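SusD superfamily protein (Bacteroides thetaiotaomicron VPI-5482, PDB 3HDX) probably binds polysaccharide at the bacterial outer membrane, consistent with a SusD-like role in carbohydrate uptake. Local coordinates at residues 34-39 with 356-361; 232-237 with 387-392; 288-293 with 330-335; 322-327 with 423-428. All coordinates share one frame; numbering follows the deposited sequence.

Interaction 1: residues 34-39 with 356-361; sequences THWICG and SSIVFT
Ile-358 lays its CG2 methyl over one face of the His-35 imidazole, a CH-pi contact in which the methyl carbon stands 4.0 Å from the centroid of the His-35 ring and 16° off its normal. The other branch of the same side chain turns to the next helical residue: CG1 of Ile-358 lies 3.8 Å from CH2 of Trp-36, against the benzene end of the indole. Because CG2 is anti to the backbone N and CG1 anti to the carbonyl carbon (chi1 -67°), the fork of Ile-358 serves both rings. Within the helix, CB of His-35 sits over the centre of the Trp-36 indole, 3.9 Å above its plane. An alanine at Ile-358 would lack both branches and would probably cost the imidazole this methyl on its face and open a gap beside the indole. A water bridges the two segments, donating to Val-359 O over 2.9 Å and accepting a weak bond from His-35 NE2, which also makes a weak bond to Glu-427 O, while ND1 of His-35 is hydrogen-bonded to Tyr-124 of helix 104-129. Helix 34-41 thus meets strand 358-361 near the centre of the chain through a buried, chiefly apolar contact, with a water serving the polar atoms.

Interaction 2: residues 232-237 with 387-392; sequences AKYTSI and LNMIRT. With EDO (1,2-ethanediol), chain G.
Tyr-234 reaches from the loop preceding helix 237-241 to the side of helix 380-391, in the helix-rich SusD fold. Its side chain runs at about a right angle to that of Ile-390, and CE1 of Tyr-234 comes within 3.9 Å of CD1 of Ile-390. Selenomethionine Met-389 crosses the phenol obliquely: with its chain extended beyond CG (chi2 178°), it brings SE to 3.8 Å from OH of Tyr-234. That hydroxyl is hydrogen-bonded to Thr-367 of helix 363-376, which helps to hold the outer end of the ring in place. On the same helix as Ile-390, Arg-391 points elsewhere, its NE bonded to Arg-397 O and NH1 in a long, weak ion pair with Glu-415. A leucine in place of Arg-391 would offer no N-H groups and would probably leave the Arg-397 carbonyl without this donor. A 1,2-ethanediol, probably from the crystallisation liquor, lies at the edge of the guanidinium, where NH2 of Arg-391 donates to its O1 at 3.0 Å with an N-H...O angle of 155°.

Interaction 3: residues 288-293 with 330-335; sequences KSYPEI and EETPVF
Pro-291 and Thr-332 bury the largest areas in this contact and meet through the threonine hydroxyl, with OG1 of Thr-332 3.8 Å from CD of Pro-291. The side chains cross at a slant, and the pyrrolidine ring offers its CD and CG carbons to the oxygen, a van der Waals contact. With chi1 at 74°, OG1 of Thr-332 stands between its own backbone N and carbonyl carbon and is turned to the loop 288-293. The same oxygen lies near the plane of the Tyr-290 ring, at its edge, 4.1 Å from CD1 of Tyr-290 in the conformer described here. Val-334 loses the next largest area to this contact, and its CA is 6.5 Å from that of Pro-291. Further along, a water joins the two backbones: it donates to Ile-293 O and accepts from Phe-335 N, with both atoms 2.8 Å from its oxygen. Within the loop, Lys-288 NZ donates to Tyr-290 O at 2.6 Å, nearly in line with the carbonyl bond, and in the conformer described forms a salt bridge with Glu-292 OE2, there tying together backbone and side chain around Pro-291. Outside the pair, Tyr-290 stacks on Tyr-49, while Phe-335 meets Phe-46 edge-to-face and packs on helix 276-280. The contact therefore sets the loop between helix 276-280 and strand 293-294 beside strand 334-335, which pairs antiparallel with strand 325-326.

Interaction 4: residues 322-327 with 423-428; sequences SYYVQN and ELMGEG
Tyr-324 presents the edge of its phenol ring to the backbone at the end of helix 409-423, with Glu-423 O near the ring plane and 3.0 Å from OH of Tyr-324. Selenomethionine Met-425 comes to the ring obliquely: CB of Met-425 lies 4.0 Å from CE2 of Tyr-324. Its selenium is 5.3 Å from the centroid of the Tyr-324 ring and 71° off the normal, a Met-aromatic contact. Met-425 extends from the backbone with CG anti to N (chi1 -173°), then bends at chi3 (-74°) to bring SE back alongside CD2 of Tyr-324. The phenol hydroxyl is bonded to the backbone oxygen of Arg-422 and also to Lys-337 NZ. That ammonium in addition bonds Glu-423 O and Met-425 O, so tyrosine and lysine together serve carbonyls at the helix end and in the turn that follows. The carboxylate of Glu-423 is taken up by salt bridges with Arg-311, Arg-362 and Arg-394. On the other segment, Ser-322 OG donates to Val-325 O in the carbonyl plane, on a lone pair, at 2.8 Å, supporting the bend that carries Tyr-324. Leu-424 to Glu-427 form a type II beta turn, with Glu-427 N bonded to Leu-424 O and Gly-426 at the position where positive phi favours glycine: a helix terminus followed by a tight turn leading to helix 430-441.

Overall arrangement
Interaction 4 is the hub: it touches the other three, its centre about 13 Å from those of interactions 1 and 3 and about 15 Å from that of interaction 2. Toward interaction 1 the link runs from His-35 and Trp-36 to residues 426-428; toward interaction 2, Ile-237 packs on Tyr-323 and Tyr-324. Interactions 3 and 4 share the two-stranded antiparallel sheet 325-326/334-335. Along the chain, the segments of interaction 4 alternate with those of each other contact, whereas interaction 3 falls wholly between the two segments of interaction 1 and of interaction 2. Helix 34-41, early in the chain, is thereby joined to the later SusD-family region around segment 423-428.

Interaction 1: residues 34-39 with 356-361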
loop_
_atom_site.group_PDB
_atom_site.type_symbol
_atom_site.label_atom_id
_atom_site.label_comp_id
_atom_site.label_asym_id
_atom_site.label_seq_id
_atom_site.Cartn_x
_atom_site.Cartn_y
_atom_site.Cartn_z
ATOM N N THR A 34 5.818 -6.849 -6.747
ATOM C CA THR A 34 5.191 -7.372 -5.545
ATOM C C THR A 34 3.903 -6.659 -5.157
ATOM O O THR A 34 2.891 -7.288 -4.909
ATOM C CB THR A 34 6.189 -7.355 -4.333
ATOM O OG1 THR A 34 7.180 -8.373 -4.535
ATOM C CG2 THR A 34 5.464 -7.537 -2.982
ATOM N N HIS A 35 3.947 -5.336 -5.121
ATOM C CA HIS A 35 2.792 -4.584 -4.625
ATOM C C HIS A 35 1.496 -4.910 -5.375
ATOM O O HIS A 35 0.454 -5.174 -4.767
ATOM C CB HIS A 35 3.109 -3.081 -4.658
ATOM C CG HIS A 35 2.059 -2.218 -4.007
ATOM N ND1 HIS A 35 1.736 -2.293 -2.667
ATOM C CD2 HIS A 35 1.308 -1.214 -4.523
ATOM C CE1 HIS A 35 0.803 -1.390 -2.405
ATOM N NE2 HIS A 35 0.526 -0.724 -3.513
ATOM N N TRP A 36 1.619 -4.991 -6.693
ATOM C CA TRP A 36 0.484 -5.243 -7.584
ATOM C C TRP A 36 0.183 -6.714 -7.718
ATOM O O TRP A 36 -0.983 -7.096 -7.822
ATOM C CB TRP A 36 0.701 -4.536 -8.934
ATOM C CG TRP A 36 1.017 -3.094 -8.684
ATOM C CD1 TRP A 36 0.140 -2.086 -8.408
ATOM C CD2 TRP A 36 2.333 -2.537 -8.548
ATOM N NE1 TRP A 36 0.826 -0.926 -8.133
ATOM C CE2 TRP A 36 2.170 -1.176 -8.205
ATOM C CE3 TRP A 36 3.643 -3.060 -8.673
ATOM C CZ2 TRP A 36 3.265 -0.329 -7.989
ATOM C CZ3 TRP A 36 4.730 -2.216 -8.449
ATOM C CH2 TRP A 36 4.528 -0.868 -8.088
ATOM N N ILE A 37 1.241 -7.537 -7.757
ATOM C CA ILE A 37 1.095 -8.989 -7.849
ATOM C C ILE A 37 0.344 -9.504 -6.620
ATOM O O ILE A 37 -0.647 -10.251 -6.734
ATOM C CB ILE A 37 2.496 -9.681 -7.954
ATOM C CG1 ILE A 37 3.155 -9.403 -9.322
ATOM C CG2 ILE A 37 2.388 -11.174 -7.642
ATOM C CD1 ILE A 37 2.466 -9.936 -10.509
ATOM N N CYS A 38 0.767 -9.041 -5.441
ATOM C CA CYS A 38 0.154 -9.478 -4.190
ATOM C C CYS A 38 -1.158 -8.783 -3.856
ATOM O O CYS A 38 -1.988 -9.392 -3.153
ATOM C CB CYS A 38 1.141 -9.328 -3.008
ATOM S SG CYS A 38 2.639 -10.278 -3.186
ATOM N N GLY A 39 -1.313 -7.526 -4.297
ATOM C CA GLY A 39 -2.451 -6.695 -3.933
ATOM C C GLY A 39 -3.581 -6.534 -4.922
ATOM O O GLY A 39 -4.706 -6.347 -4.519
ATOM N N SER A 356 6.270 6.075 -11.963
ATOM C CA SER A 356 5.168 6.093 -11.023
ATOM C C SER A 356 5.545 5.724 -9.597
ATOM O O SER A 356 6.275 4.752 -9.364
ATOM C CB SER A 356 4.068 5.130 -11.467
ATOM O OG SER A 356 4.583 3.864 -11.791
ATOM N N SER A 357 5.016 6.504 -8.665
ATOM C CA SER A 357 5.173 6.229 -7.248
ATOM C C SER A 357 4.203 5.131 -6.837
ATOM O O SER A 357 3.099 5.004 -7.394
ATOM C CB SER A 357 4.805 7.446 -6.389
ATOM O OG SER A 357 5.645 8.558 -6.578
ATOM N N ILE A 358 4.635 4.353 -5.851
ATOM C CA ILE A 358 3.734 3.503 -5.095
ATOM C C ILE A 358 2.937 4.432 -4.160
ATOM O O ILE A 358 3.524 5.287 -3.455
ATOM C CB ILE A 358 4.499 2.448 -4.280
ATOM C CG1 ILE A 358 5.198 1.446 -5.182
ATOM C CG2 ILE A 358 3.547 1.739 -3.272
ATOM C CD1 ILE A 358 6.278 0.655 -4.467
ATOM N N VAL A 359 1.608 4.302 -4.189
ATOM C CA VAL A 359 0.732 5.056 -3.293
ATOM C C VAL A 359 0.063 4.054 -2.378
ATOM O O VAL A 359 -0.896 3.371 -2.761
ATOM C CB VAL A 359 -0.277 5.909 -4.024
ATOM C CG1 VAL A 359 -1.205 6.623 -3.008
ATOM C CG2 VAL A 359 0.447 6.912 -4.999
ATOM N N PHE A 360 0.627 3.908 -1.174
ATOM C CA PHE A 360 0.046 2.994 -0.224
ATOM C C PHE A 360 -1.316 3.476 0.228
ATOM O O PHE A 360 -2.244 2.687 0.313
ATOM C CB PHE A 360 0.978 2.720 0.950
ATOM C CG PHE A 360 0.371 1.838 1.985
ATOM C CD1 PHE A 360 0.266 0.455 1.789
ATOM C CD2 PHE A 360 -0.176 2.373 3.138
ATOM C CE1 PHE A 360 -0.350 -0.357 2.793
ATOM C CE2 PHE A 360 -0.770 1.552 4.094
ATOM C CZ PHE A 360 -0.874 0.220 3.898
ATOM N N THR A 361 -1.406 4.766 0.553
ATOM C CA THR A 361 -2.656 5.361 0.984
ATOM C C THR A 361 -2.734 6.838 0.656
ATOM O O THR A 361 -1.747 7.526 0.394
ATOM C CB THR A 361 -2.917 5.117 2.488
ATOM O OG1 THR A 361 -4.272 5.474 2.821
ATOM C CG2 THR A 361 -1.935 5.860 3.393
HETATM O O HOH W 1 0.094 1.964 -5.046
#

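Interaction 2: residues 232-237 with 387-392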
loop_
_atom_site.group_PDB
_atom_site.type_symbol
_atom_site.label_atom_id
_atom_site.label_comp_id
_atom_site.label_asym_id
_atom_site.label_seq_id
_atom_site.Cartn_x
_atom_site.Cartn_y
_atom_site.Cartn_z
ATOM N N ALA A 232 -2.549 17.164 2.567
ATOM C CA ALA A 232 -3.230 16.058 1.902
ATOM C C ALA A 232 -4.671 16.474 1.610
ATOM O O ALA A 232 -5.359 17.047 2.462
ATOM C CB ALA A 232 -3.193 14.782 2.744
ATOM N N LYS A 233 -5.109 16.158 0.403
ATOM C CA LYS A 233 -6.435 16.524 -0.103
ATOM C C LYS A 233 -7.082 15.344 -0.800
ATOM O O LYS A 233 -6.438 14.313 -1.039
ATOM C CB LYS A 233 -6.273 17.666 -1.123
ATOM C CG LYS A 233 -5.607 18.932 -0.553
ATOM C CD LYS A 233 -5.363 20.009 -1.591
ATOM C CE LYS A 233 -4.732 21.254 -0.975
ATOM N NZ LYS A 233 -4.440 22.257 -2.035
ATOM N N TYR A 234 -8.357 15.516 -1.124
ATOM C CA TYR A 234 -9.048 14.609 -2.016
ATOM C C TYR A 234 -8.639 15.012 -3.439
ATOM O O TYR A 234 -8.561 16.212 -3.781
ATOM C CB TYR A 234 -10.557 14.690 -1.824
ATOM C CG TYR A 234 -10.996 14.170 -0.466
ATOM C CD1 TYR A 234 -11.170 12.809 -0.226
ATOM C CD2 TYR A 234 -11.228 15.050 0.606
ATOM C CE1 TYR A 234 -11.572 12.344 1.006
ATOM C CE2 TYR A 234 -11.647 14.588 1.853
ATOM C CZ TYR A 234 -11.823 13.212 2.035
ATOM O OH TYR A 234 -12.187 12.780 3.273
ATOM N N THR A 235 -8.408 14.017 -4.264
ATOM C CA THR A 235 -7.854 14.206 -5.599
ATOM C C THR A 235 -8.960 14.073 -6.661
ATOM O O THR A 235 -9.789 13.145 -6.613
ATOM C CB THR A 235 -6.694 13.201 -5.849
ATOM O OG1 THR A 235 -5.688 13.338 -4.838
ATOM C CG2 THR A 235 -6.066 13.361 -7.234
ATOM N N SER A 236 -8.984 15.021 -7.596
ATOM C CA SER A 236 -9.907 14.956 -8.710
ATOM C C SER A 236 -9.506 13.815 -9.644
ATOM O O SER A 236 -8.341 13.341 -9.654
ATOM C CB SER A 236 -9.874 16.273 -9.499
ATOM O OG SER A 236 -8.644 16.429 -10.206
ATOM N N ILE A 237 -10.460 13.361 -10.448
ATOM C CA ILE A 237 -10.157 12.273 -11.390
ATOM C C ILE A 237 -8.998 12.641 -12.348
ATOM O O ILE A 237 -8.148 11.793 -12.636
ATOM C CB ILE A 237 -11.422 11.759 -12.141
ATOM C CG1 ILE A 237 -11.095 10.448 -12.885
ATOM C CG2 ILE A 237 -11.989 12.870 -13.077
ATOM C CD1 ILE A 237 -10.674 9.254 -11.990
ATOM N N LEU A 387 -18.793 7.497 2.721
ATOM C CA LEU A 387 -18.976 6.886 1.402
ATOM C C LEU A 387 -19.351 7.961 0.378
ATOM O O LEU A 387 -18.774 8.016 -0.717
ATOM C CB LEU A 387 -20.076 5.819 1.448
ATOM C CG LEU A 387 -20.380 5.119 0.113
ATOM C CD1 LEU A 387 -19.117 4.494 -0.539
ATOM C CD2 LEU A 387 -21.499 4.083 0.251
ATOM N N ASN A 388 -20.324 8.808 0.734
ATOM C CA ASN A 388 -20.762 9.868 -0.170
ATOM C C ASN A 388 -19.680 10.864 -0.563
ATOM O O ASN A 388 -19.713 11.382 -1.678
ATOM C CB ASN A 388 -22.011 10.600 0.361
ATOM C CG ASN A 388 -23.288 9.802 0.171
ATOM O OD1 ASN A 388 -23.381 8.973 -0.749
ATOM N ND2 ASN A 388 -24.286 10.060 1.006
HETATM N N MSE A 389 -18.729 11.129 0.340
HETATM C CA MSE A 389 -17.617 12.021 0.021
HETATM C C MSE A 389 -16.852 11.560 -1.208
HETATM O O MSE A 389 -16.450 12.378 -2.068
HETATM C CB MSE A 389 -16.658 12.192 1.190
HETATM C CG MSE A 389 -17.220 12.929 2.332
HETATM SE SE MSE A 389 -15.977 13.064 3.796
HETATM C CE MSE A 389 -17.278 13.693 5.097
ATOM N N ILE A 390 -16.638 10.250 -1.293
ATOM C CA ILE A 390 -15.926 9.671 -2.422
ATOM C C ILE A 390 -16.840 9.647 -3.658
ATOM O O ILE A 390 -16.433 10.101 -4.745
ATOM C CB ILE A 390 -15.415 8.267 -2.080
ATOM C CG1 ILE A 390 -14.582 8.297 -0.727
ATOM C CG2 ILE A 390 -14.744 7.685 -3.358
ATOM C CD1 ILE A 390 -13.590 9.358 -0.534
ATOM N N ARG A 391 -18.080 9.140 -3.489
ATOM C CA ARG A 391 -19.026 9.046 -4.619
ATOM C C ARG A 391 -19.228 10.366 -5.349
ATOM O O ARG A 391 -19.105 10.425 -6.590
ATOM C CB ARG A 391 -20.360 8.548 -4.131
ATOM C CG ARG A 391 -20.383 7.073 -3.725
ATOM C CD ARG A 391 -21.767 6.713 -3.186
ATOM N NE ARG A 391 -22.799 6.945 -4.192
ATOM C CZ ARG A 391 -23.185 6.060 -5.121
ATOM N NH1 ARG A 391 -22.655 4.818 -5.198
ATOM N NH2 ARG A 391 -24.118 6.423 -6.004
ATOM N N THR A 392 -19.467 11.421 -4.571
ATOM C CA THR A 392 -19.781 12.735 -5.154
ATOM C C THR A 392 -18.580 13.442 -5.781
ATOM O O THR A 392 -18.779 14.498 -6.430
ATOM C CB THR A 392 -20.506 13.656 -4.158
ATOM O OG1 THR A 392 -19.641 13.937 -3.066
ATOM C CG2 THR A 392 -21.810 12.995 -3.662
HETATM C C1 EDO G . -25.668 4.232 -8.278
HETATM O O1 EDO G . -24.434 4.899 -8.626
HETATM C C2 EDO G . -26.660 4.221 -9.426
HETATM O O2 EDO G . -26.114 3.540 -10.566
#

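Interaction 3: residues 288-293 with 330-335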
loop_
_atom_site.group_PDB
_atom_site.type_symbol
_atom_site.label_atom_id
_atom_site.label_comp_id
_atom_site.label_asym_id
_atom_site.label_seq_id
_atom_site.Cartn_x
_atom_site.Cartn_y
_atom_site.Cartn_z
ATOM N N LYS A 288 4.923 -1.615 -26.676
ATOM C CA LYS A 288 4.454 -2.998 -26.459
ATOM C C LYS A 288 3.070 -3.235 -27.106
ATOM O O LYS A 288 2.138 -2.461 -26.881
ATOM C CB LYS A 288 4.446 -3.227 -24.940
ATOM C CG LYS A 288 4.264 -4.614 -24.502
ATOM C CD LYS A 288 4.434 -4.686 -22.993
ATOM C CE LYS A 288 4.426 -6.092 -22.522
ATOM N NZ LYS A 288 3.160 -6.739 -22.848
ATOM N N SER A 289 2.933 -4.290 -27.915
ATOM C CA SER A 289 1.690 -4.558 -28.660
ATOM C C SER A 289 0.440 -4.838 -27.809
ATOM O O SER A 289 -0.659 -4.343 -28.120
ATOM C CB SER A 289 1.910 -5.701 -29.668
ATOM O OG SER A 289 2.910 -5.336 -30.603
ATOM N N TYR A 290 0.617 -5.594 -26.725
ATOM C CA TYR A 290 -0.501 -5.985 -25.866
ATOM C C TYR A 290 -0.137 -5.828 -24.400
ATOM O O TYR A 290 1.028 -5.935 -24.033
ATOM C CB TYR A 290 -0.937 -7.438 -26.148
ATOM C CG TYR A 290 -1.395 -7.638 -27.574
ATOM C CD1 TYR A 290 -2.679 -7.276 -27.984
ATOM C CD2 TYR A 290 -0.523 -8.174 -28.519
ATOM C CE1 TYR A 290 -3.073 -7.442 -29.302
ATOM C CE2 TYR A 290 -0.911 -8.341 -29.830
ATOM C CZ TYR A 290 -2.182 -7.980 -30.211
ATOM O OH TYR A 290 -2.582 -8.164 -31.524
ATOM N N PRO A 291 -1.155 -5.556 -23.557
ATOM C CA PRO A 291 -0.873 -5.444 -22.121
ATOM C C PRO A 291 -0.705 -6.844 -21.509
ATOM O O PRO A 291 -1.335 -7.785 -22.022
ATOM C CB PRO A 291 -2.144 -4.774 -21.591
ATOM C CG PRO A 291 -3.234 -5.255 -22.451
ATOM C CD PRO A 291 -2.591 -5.351 -23.847
ATOM N N GLU A 292 0.122 -7.012 -20.465
ATOM C CA GLU A 292 0.251 -8.327 -19.801
ATOM C C GLU A 292 -1.030 -8.649 -19.039
ATOM O O GLU A 292 -1.462 -9.809 -19.000
ATOM C CB GLU A 292 1.438 -8.440 -18.821
ATOM C CG GLU A 292 2.825 -8.404 -19.456
ATOM C CD GLU A 292 3.043 -9.396 -20.621
ATOM O OE1 GLU A 292 2.476 -10.523 -20.696
ATOM O OE2 GLU A 292 3.804 -8.982 -21.510
ATOM N N ILE A 293 -1.642 -7.624 -18.446
ATOM C CA ILE A 293 -2.903 -7.766 -17.691
ATOM C C ILE A 293 -3.798 -6.575 -18.028
ATOM O O ILE A 293 -3.312 -5.510 -18.362
ATOM C CB ILE A 293 -2.680 -7.900 -16.150
ATOM C CG1 ILE A 293 -2.267 -6.554 -15.511
ATOM C CG2 ILE A 293 -1.673 -9.029 -15.825
ATOM C CD1 ILE A 293 -2.003 -6.630 -13.975
ATOM N N GLU A 330 -10.837 -1.809 -28.915
ATOM C CA GLU A 330 -10.085 -3.069 -29.083
ATOM C C GLU A 330 -10.638 -4.152 -28.163
ATOM O O GLU A 330 -11.367 -3.866 -27.209
ATOM C CB GLU A 330 -8.602 -2.872 -28.773
ATOM C CG GLU A 330 -7.885 -1.740 -29.557
ATOM C CD GLU A 330 -7.604 -2.041 -31.015
ATOM O OE1 GLU A 330 -7.875 -3.173 -31.475
ATOM O OE2 GLU A 330 -7.088 -1.125 -31.704
ATOM N N GLU A 331 -10.271 -5.407 -28.434
ATOM C CA GLU A 331 -10.735 -6.536 -27.598
ATOM C C GLU A 331 -10.055 -6.553 -26.215
ATOM O O GLU A 331 -10.645 -7.060 -25.256
ATOM C CB GLU A 331 -10.581 -7.886 -28.322
ATOM C CG GLU A 331 -11.484 -8.023 -29.574
ATOM N N THR A 332 -8.828 -6.021 -26.115
ATOM C CA THR A 332 -8.098 -5.942 -24.841
ATOM C C THR A 332 -7.779 -4.466 -24.540
ATOM O O THR A 332 -6.651 -3.985 -24.790
ATOM C CB THR A 332 -6.848 -6.827 -24.796
ATOM O OG1 THR A 332 -5.807 -6.267 -25.581
ATOM C CG2 THR A 332 -7.208 -8.237 -25.328
ATOM N N PRO A 333 -8.770 -3.741 -23.986
ATOM C CA PRO A 333 -8.524 -2.352 -23.621
ATOM C C PRO A 333 -7.411 -2.245 -22.571
ATOM O O PRO A 333 -7.246 -3.134 -21.749
ATOM C CB PRO A 333 -9.860 -1.873 -23.039
ATOM C CG PRO A 333 -10.746 -3.011 -23.000
ATOM C CD PRO A 333 -10.087 -4.210 -23.511
ATOM N N VAL A 334 -6.710 -1.125 -22.600
ATOM C CA VAL A 334 -5.552 -0.877 -21.755
ATOM C C VAL A 334 -5.976 -0.128 -20.496
ATOM O O VAL A 334 -6.544 0.969 -20.585
ATOM C CB VAL A 334 -4.496 -0.061 -22.499
ATOM C CG1 VAL A 334 -3.346 0.362 -21.575
ATOM C CG2 VAL A 334 -3.934 -0.877 -23.712
ATOM N N PHE A 335 -5.646 -0.692 -19.329
ATOM C CA PHE A 335 -5.862 -0.012 -18.057
ATOM C C PHE A 335 -4.752 1.056 -17.958
ATOM O O PHE A 335 -3.576 0.772 -17.645
ATOM C CB PHE A 335 -5.819 -1.013 -16.916
ATOM C CG PHE A 335 -6.049 -0.409 -15.578
ATOM C CD1 PHE A 335 -7.341 -0.094 -15.206
ATOM C CD2 PHE A 335 -5.001 -0.134 -14.697
ATOM C CE1 PHE A 335 -7.631 0.467 -13.991
ATOM C CE2 PHE A 335 -5.283 0.442 -13.434
ATOM C CZ PHE A 335 -6.600 0.708 -13.090
HETATM O O HOH W 2 -4.057 -3.016 -19.273
#

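Interaction 4: residues 322-327 with 423-428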
loop_
_atom_site.group_PDB
_atom_site.type_symbol
_atom_site.label_atom_id
_atom_site.label_comp_id
_atom_site.label_asym_id
_atom_site.label_seq_id
_atom_site.Cartn_x
_atom_site.Cartn_y
_atom_site.Cartn_z
ATOM N N SER A 322 -11.439 6.701 -21.515
ATOM C CA SER A 322 -12.098 7.053 -20.282
ATOM C C SER A 322 -10.925 7.364 -19.349
ATOM O O SER A 322 -9.745 7.142 -19.714
ATOM C CB SER A 322 -12.890 5.867 -19.758
ATOM O OG SER A 322 -12.028 4.749 -19.543
ATOM N N TYR A 323 -11.209 7.821 -18.131
ATOM C CA TYR A 323 -10.101 8.157 -17.215
ATOM C C TYR A 323 -9.272 6.952 -16.739
ATOM O O TYR A 323 -8.077 7.099 -16.509
ATOM C CB TYR A 323 -10.561 9.003 -16.040
ATOM C CG TYR A 323 -10.676 10.462 -16.405
ATOM C CD1 TYR A 323 -9.533 11.248 -16.528
ATOM C CD2 TYR A 323 -11.909 11.081 -16.577
ATOM C CE1 TYR A 323 -9.605 12.623 -16.859
ATOM C CE2 TYR A 323 -11.991 12.454 -16.907
ATOM C CZ TYR A 323 -10.842 13.210 -17.028
ATOM O OH TYR A 323 -10.937 14.556 -17.356
ATOM N N TYR A 324 -9.884 5.779 -16.655
ATOM C CA TYR A 324 -9.153 4.558 -16.279
ATOM C C TYR A 324 -8.664 3.692 -17.416
ATOM O O TYR A 324 -7.711 2.939 -17.219
ATOM C CB TYR A 324 -10.028 3.679 -15.393
ATOM C CG TYR A 324 -9.992 3.949 -13.893
ATOM C CD1 TYR A 324 -9.541 5.155 -13.342
ATOM C CD2 TYR A 324 -10.460 2.960 -13.026
ATOM C CE1 TYR A 324 -9.522 5.350 -11.972
ATOM C CE2 TYR A 324 -10.462 3.148 -11.674
ATOM C CZ TYR A 324 -9.998 4.341 -11.140
ATOM O OH TYR A 324 -9.943 4.577 -9.796
ATOM N N VAL A 325 -9.342 3.745 -18.569
ATOM C CA VAL A 325 -9.111 2.784 -19.637
ATOM C C VAL A 325 -9.063 3.449 -21.022
ATOM O O VAL A 325 -9.876 4.308 -21.345
ATOM C CB VAL A 325 -10.250 1.721 -19.613
ATOM C CG1 VAL A 325 -10.048 0.676 -20.688
ATOM C CG2 VAL A 325 -10.348 1.052 -18.228
ATOM N N GLN A 326 -8.143 2.989 -21.845
ATOM C CA GLN A 326 -7.998 3.430 -23.235
ATOM C C GLN A 326 -8.179 2.243 -24.175
ATOM O O GLN A 326 -8.227 1.080 -23.753
ATOM C CB GLN A 326 -6.642 4.088 -23.453
ATOM C CG GLN A 326 -6.569 5.501 -22.893
ATOM C CD GLN A 326 -5.243 6.154 -23.108
ATOM O OE1 GLN A 326 -4.527 5.854 -24.083
ATOM N NE2 GLN A 326 -4.934 7.117 -22.265
ATOM N N ASN A 327 -8.304 2.548 -25.474
ATOM C CA ASN A 327 -8.468 1.513 -26.493
ATOM C C ASN A 327 -9.741 0.709 -26.304
ATOM O O ASN A 327 -9.761 -0.530 -26.502
ATOM C CB ASN A 327 -7.250 0.585 -26.593
ATOM C CG ASN A 327 -5.978 1.297 -26.885
ATOM O OD1 ASN A 327 -5.953 2.485 -27.194
ATOM N ND2 ASN A 327 -4.889 0.539 -26.851
ATOM N N GLU A 423 -12.360 2.822 -6.713
ATOM C CA GLU A 423 -11.471 3.930 -6.424
ATOM C C GLU A 423 -10.023 3.579 -6.348
ATOM O O GLU A 423 -9.198 4.312 -6.881
ATOM C CB GLU A 423 -11.917 4.609 -5.106
ATOM C CG GLU A 423 -11.129 5.838 -4.729
ATOM C CD GLU A 423 -11.188 6.965 -5.781
ATOM O OE1 GLU A 423 -12.190 7.029 -6.519
ATOM O OE2 GLU A 423 -10.241 7.812 -5.789
ATOM N N LEU A 424 -9.725 2.436 -5.750
ATOM C CA LEU A 424 -8.354 2.041 -5.487
ATOM C C LEU A 424 -7.820 1.011 -6.483
ATOM O O LEU A 424 -6.742 0.409 -6.270
ATOM C CB LEU A 424 -8.231 1.539 -4.032
ATOM C CG LEU A 424 -8.751 2.494 -2.937
ATOM C CD1 LEU A 424 -8.811 1.819 -1.550
ATOM C CD2 LEU A 424 -7.871 3.748 -2.876
HETATM N N MSE A 425 -8.517 0.830 -7.597
HETATM C CA MSE A 425 -8.112 -0.137 -8.629
HETATM C C MSE A 425 -6.671 0.160 -9.087
HETATM O O MSE A 425 -6.343 1.297 -9.424
HETATM C CB MSE A 425 -9.104 -0.061 -9.795
HETATM C CG MSE A 425 -8.897 -1.134 -10.871
HETATM SE SE MSE A 425 -10.331 -1.134 -12.159
HETATM C CE MSE A 425 -11.763 -1.936 -11.177
ATOM N N GLY A 426 -5.829 -0.865 -9.063
ATOM C CA GLY A 426 -4.449 -0.708 -9.429
ATOM C C GLY A 426 -3.501 -0.123 -8.379
ATOM O O GLY A 426 -2.309 0.131 -8.679
ATOM N N GLU A 427 -4.008 0.057 -7.147
ATOM C CA GLU A 427 -3.211 0.609 -6.043
ATOM C C GLU A 427 -2.843 -0.401 -4.953
ATOM O O GLU A 427 -2.417 -0.017 -3.856
ATOM C CB GLU A 427 -3.895 1.833 -5.468
ATOM C CG GLU A 427 -4.080 2.950 -6.485
ATOM C CD GLU A 427 -4.841 4.122 -5.963
ATOM O OE1 GLU A 427 -4.595 4.608 -4.813
ATOM O OE2 GLU A 427 -5.724 4.612 -6.713
ATOM N N GLY A 428 -2.956 -1.688 -5.264
ATOM C CA GLY A 428 -2.508 -2.750 -4.362
ATOM C C GLY A 428 -3.408 -3.075 -3.197
ATOM O O GLY A 428 -2.958 -3.692 -2.229
#